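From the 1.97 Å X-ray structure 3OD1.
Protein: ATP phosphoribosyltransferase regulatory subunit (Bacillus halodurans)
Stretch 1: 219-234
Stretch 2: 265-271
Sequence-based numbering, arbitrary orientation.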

# COMPACT_ATOMS: atom_id res chain seq x y z
N ASN B 219 -15.75 40.94 -13.48
CA ASN B 219 -14.52 41.25 -12.77
C ASN B 219 -14.04 40.12 -11.84
O ASN B 219 -12.88 40.10 -11.43
CB ASN B 219 -14.64 42.57 -12.01
CG ASN B 219 -14.51 43.78 -12.93
OD1 ASN B 219 -13.67 43.80 -13.83
ND2 ASN B 219 -15.35 44.79 -12.71
N LEU B 220 -14.93 39.19 -11.52
CA LEU B 220 -14.56 38.01 -10.75
C LEU B 220 -13.39 37.31 -11.41
O LEU B 220 -12.44 36.92 -10.75
CB LEU B 220 -15.74 37.04 -10.64
CG LEU B 220 -15.43 35.65 -10.07
CD1 LEU B 220 -14.80 35.76 -8.69
CD2 LEU B 220 -16.72 34.85 -10.03
N LEU B 221 -13.47 37.15 -12.73
CA LEU B 221 -12.45 36.46 -13.52
C LEU B 221 -11.07 37.09 -13.40
O LEU B 221 -10.05 36.44 -13.65
CB LEU B 221 -12.86 36.42 -14.99
CG LEU B 221 -13.47 35.13 -15.52
CD1 LEU B 221 -14.31 34.42 -14.46
CD2 LEU B 221 -14.28 35.41 -16.78
N SER B 222 -11.02 38.36 -13.02
CA SER B 222 -9.75 39.05 -12.89
C SER B 222 -9.10 38.88 -11.52
O SER B 222 -7.96 39.28 -11.33
CB SER B 222 -9.93 40.55 -13.19
OG SER B 222 -9.81 40.80 -14.57
N LEU B 223 -9.83 38.29 -10.58
CA LEU B 223 -9.35 38.17 -9.20
C LEU B 223 -8.36 37.02 -9.07
O LEU B 223 -8.63 36.01 -8.42
CB LEU B 223 -10.52 37.99 -8.23
CG LEU B 223 -11.56 39.10 -8.24
CD1 LEU B 223 -12.77 38.74 -7.38
CD2 LEU B 223 -10.93 40.44 -7.80
N ARG B 224 -7.20 37.18 -9.71
CA ARG B 224 -6.20 36.13 -9.77
C ARG B 224 -4.83 36.79 -9.70
O ARG B 224 -4.42 37.46 -10.65
CB ARG B 224 -6.32 35.35 -11.08
CG ARG B 224 -7.75 34.99 -11.46
CD ARG B 224 -7.79 34.12 -12.71
NE ARG B 224 -7.41 32.73 -12.46
CZ ARG B 224 -6.46 32.09 -13.13
NH1 ARG B 224 -5.80 32.74 -14.08
NH2 ARG B 224 -6.17 30.82 -12.86
N GLY B 225 -4.14 36.62 -8.58
CA GLY B 225 -2.82 37.20 -8.40
C GLY B 225 -2.29 37.07 -6.99
O GLY B 225 -2.45 36.03 -6.34
N GLY B 226 -1.66 38.13 -6.50
CA GLY B 226 -1.06 38.14 -5.18
C GLY B 226 -2.03 38.60 -4.12
O GLY B 226 -3.23 38.72 -4.38
N ARG B 227 -1.51 38.86 -2.92
CA ARG B 227 -2.32 39.33 -1.80
C ARG B 227 -3.21 40.51 -2.19
O ARG B 227 -4.24 40.77 -1.56
CB ARG B 227 -1.40 39.71 -0.63
CG ARG B 227 -2.08 39.84 0.72
CD ARG B 227 -1.76 41.19 1.36
NE ARG B 227 -1.14 41.10 2.68
CZ ARG B 227 0.13 41.40 2.94
NH1 ARG B 227 0.93 41.82 1.96
NH2 ARG B 227 0.60 41.30 4.17
N ALA B 228 -2.81 41.23 -3.24
CA ALA B 228 -3.56 42.39 -3.71
C ALA B 228 -4.94 42.01 -4.23
O ALA B 228 -5.89 42.79 -4.12
CB ALA B 228 -2.78 43.12 -4.80
N ALA B 229 -5.05 40.81 -4.78
CA ALA B 229 -6.29 40.35 -5.40
C ALA B 229 -7.46 40.38 -4.43
O ALA B 229 -8.61 40.60 -4.85
CB ALA B 229 -6.12 38.95 -5.97
N ILE B 230 -7.18 40.16 -3.15
CA ILE B 230 -8.23 40.14 -2.14
C ILE B 230 -8.81 41.53 -1.95
O ILE B 230 -9.98 41.69 -1.62
CB ILE B 230 -7.71 39.62 -0.78
CG1 ILE B 230 -7.18 38.19 -0.92
CG2 ILE B 230 -8.81 39.68 0.28
CD1 ILE B 230 -6.66 37.61 0.37
N GLU B 231 -7.97 42.54 -2.16
CA GLU B 231 -8.42 43.92 -2.03
C GLU B 231 -9.40 44.28 -3.15
O GLU B 231 -10.48 44.80 -2.90
CB GLU B 231 -7.23 44.87 -2.00
CG GLU B 231 -6.24 44.54 -0.89
CD GLU B 231 -6.93 44.31 0.44
OE1 GLU B 231 -7.93 45.00 0.72
OE2 GLU B 231 -6.47 43.44 1.21
N GLU B 232 -9.01 43.97 -4.39
CA GLU B 232 -9.89 44.17 -5.54
C GLU B 232 -11.17 43.35 -5.40
O GLU B 232 -12.21 43.69 -5.97
CB GLU B 232 -9.16 43.79 -6.83
CG GLU B 232 -7.65 43.66 -6.70
CD GLU B 232 -6.90 44.90 -7.18
OE1 GLU B 232 -7.08 45.98 -6.58
OE2 GLU B 232 -6.12 44.78 -8.15
N ALA B 233 -11.11 42.25 -4.65
CA ALA B 233 -12.28 41.41 -4.47
C ALA B 233 -13.33 42.11 -3.60
O ALA B 233 -14.53 41.89 -3.75
CB ALA B 233 -11.89 40.05 -3.87
N ARG B 234 -12.86 42.96 -2.69
CA ARG B 234 -13.76 43.66 -1.77
C ARG B 234 -14.79 44.54 -2.48
O ARG B 234 -15.91 44.71 -2.00
CB ARG B 234 -12.97 44.48 -0.75
CG ARG B 234 -12.19 43.64 0.25
CD ARG B 234 -11.58 44.49 1.36
NE ARG B 234 -10.22 44.07 1.66
CZ ARG B 234 -9.89 43.09 2.49
NH1 ARG B 234 -8.62 42.79 2.70
NH2 ARG B 234 -10.84 42.40 3.12
N VAL B 265 2.25 31.10 -1.96
CA VAL B 265 0.82 31.18 -2.15
C VAL B 265 0.41 32.29 -3.10
O VAL B 265 1.08 33.32 -3.19
CB VAL B 265 0.07 31.33 -0.80
CG1 VAL B 265 0.36 30.14 0.10
CG2 VAL B 265 0.46 32.62 -0.12
N LYS B 266 -0.67 32.06 -3.84
CA LYS B 266 -1.30 33.11 -4.61
C LYS B 266 -2.80 32.90 -4.53
O LYS B 266 -3.27 31.91 -3.97
CB LYS B 266 -0.78 33.12 -6.05
CG LYS B 266 -1.01 31.84 -6.83
CD LYS B 266 -0.33 31.94 -8.19
CE LYS B 266 -0.80 30.85 -9.15
NZ LYS B 266 -0.19 31.01 -10.51
N PHE B 267 -3.57 33.86 -5.04
CA PHE B 267 -5.02 33.77 -4.93
C PHE B 267 -5.68 33.60 -6.28
O PHE B 267 -5.30 34.26 -7.25
CB PHE B 267 -5.56 34.99 -4.19
CG PHE B 267 -5.08 35.09 -2.78
CD1 PHE B 267 -5.78 34.48 -1.75
CD2 PHE B 267 -3.91 35.77 -2.49
CE1 PHE B 267 -5.33 34.56 -0.45
CE2 PHE B 267 -3.45 35.86 -1.19
CZ PHE B 267 -4.16 35.25 -0.17
N ASP B 268 -6.66 32.70 -6.33
CA ASP B 268 -7.45 32.51 -7.54
C ASP B 268 -8.91 32.35 -7.15
O ASP B 268 -9.39 31.24 -6.94
CB ASP B 268 -6.97 31.30 -8.33
CG ASP B 268 -7.79 31.06 -9.58
OD1 ASP B 268 -8.63 31.92 -9.93
OD2 ASP B 268 -7.60 30.01 -10.23
N LEU B 269 -9.60 33.48 -7.05
CA LEU B 269 -10.98 33.47 -6.58
C LEU B 269 -11.93 32.91 -7.63
O LEU B 269 -13.12 32.84 -7.40
CB LEU B 269 -11.41 34.86 -6.11
CG LEU B 269 -11.08 35.16 -4.64
CD1 LEU B 269 -9.63 34.86 -4.34
CD2 LEU B 269 -11.42 36.60 -4.25
N THR B 270 -11.41 32.49 -8.79
CA THR B 270 -12.27 31.81 -9.75
C THR B 270 -12.33 30.31 -9.46
O THR B 270 -13.09 29.57 -10.09
CB THR B 270 -11.80 32.01 -11.21
OG1 THR B 270 -10.63 31.23 -11.45
CG2 THR B 270 -11.51 33.49 -11.48
N LEU B 271 -11.54 29.87 -8.48
CA LEU B 271 -11.36 28.44 -8.24
C LEU B 271 -12.62 27.79 -7.70
O LEU B 271 -13.10 28.16 -6.63
CB LEU B 271 -10.19 28.22 -7.29
CG LEU B 271 -9.76 26.76 -7.05
CD1 LEU B 271 -9.20 26.14 -8.34
CD2 LEU B 271 -8.74 26.70 -5.93

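A short antiparallel strand pairing, locked on one face by a salt bridge and covered on the other by a helix, joins the two stretches and buries 620 Å², both sides summed.

The backbone supplies the framework. Gly225 and Phe267 form a hydrogen-bonded pair: Gly225 N donates to Phe267 O at 2.9 Å, and Phe267 N donates to Gly225 O at 2.8 Å, the latter almost perfectly linear. Next to it, Arg224 and Asp268 form the non-hydrogen-bonded pair, with their CA atoms 4.4 Å apart. Here Arg224 CA lies 3.3 Å from Phe267 O in a CA-H...O contact. The ladder closes where Leu269 N donates to Leu223 O at 3.0 Å.

Arg224 and Asp268 point to the same face of the sheet. The carboxylate meets the edge of the guanidinium through two hydrogen bonds. Arg224 NE reaches Asp268 OD1 at 2.9 Å, and Arg224 NH2 reaches Asp268 OD2 at 3.1 Å. Such a paired arrangement suits an arginine, whose NE and NH2 match the spacing of two carboxylate oxygens. Asp268 is buried, and the positive charge of Arg224 balances its negative charge there. Asp268 OD1 also accepts from Thr270 N at 3.1 Å and from Thr270 OG1 at 2.6 Å. These bonds tie the salt bridge to the type I turn from Asp268 to Leu271.

Phe267 points to the other face and has the largest area covered by the opposite stretch. Its ring lies beneath the helix that follows the strand of the first stretch. Ile230 CD1 sits over one ring face, 3.7 Å from the Phe267 ring centroid, in a CH-pi contact. The m,t rotamer of Ile230 brings this methyl to the ring. Ala229 is small and points toward the second stretch, with its CB 4.4 Å from Phe267 CB. Gly225, paired with Phe267, has no side chain on this face.

Leu269 continues the apolar layer. Leu269 CD2 lies 3.5 Å from Ala233 CB, and Leu269 CB lies 3.9 Å from Leu223 CB. Leu220 CD1 approaches the same Leu269 CB at 4.4 Å. All four residues are buried, and their hydrocarbon surfaces need no polar partner.

Thr270 serves two roles. Its hydroxyl binds Asp268, while its methyl packs against the turn from Leu220 to Leu223. Thr270 CG2 lies 3.6 Å from Leu220 O and 3.7 Å from Leu221 CA. A threonine therefore suits this buried site, with a polar and an apolar branch both in use.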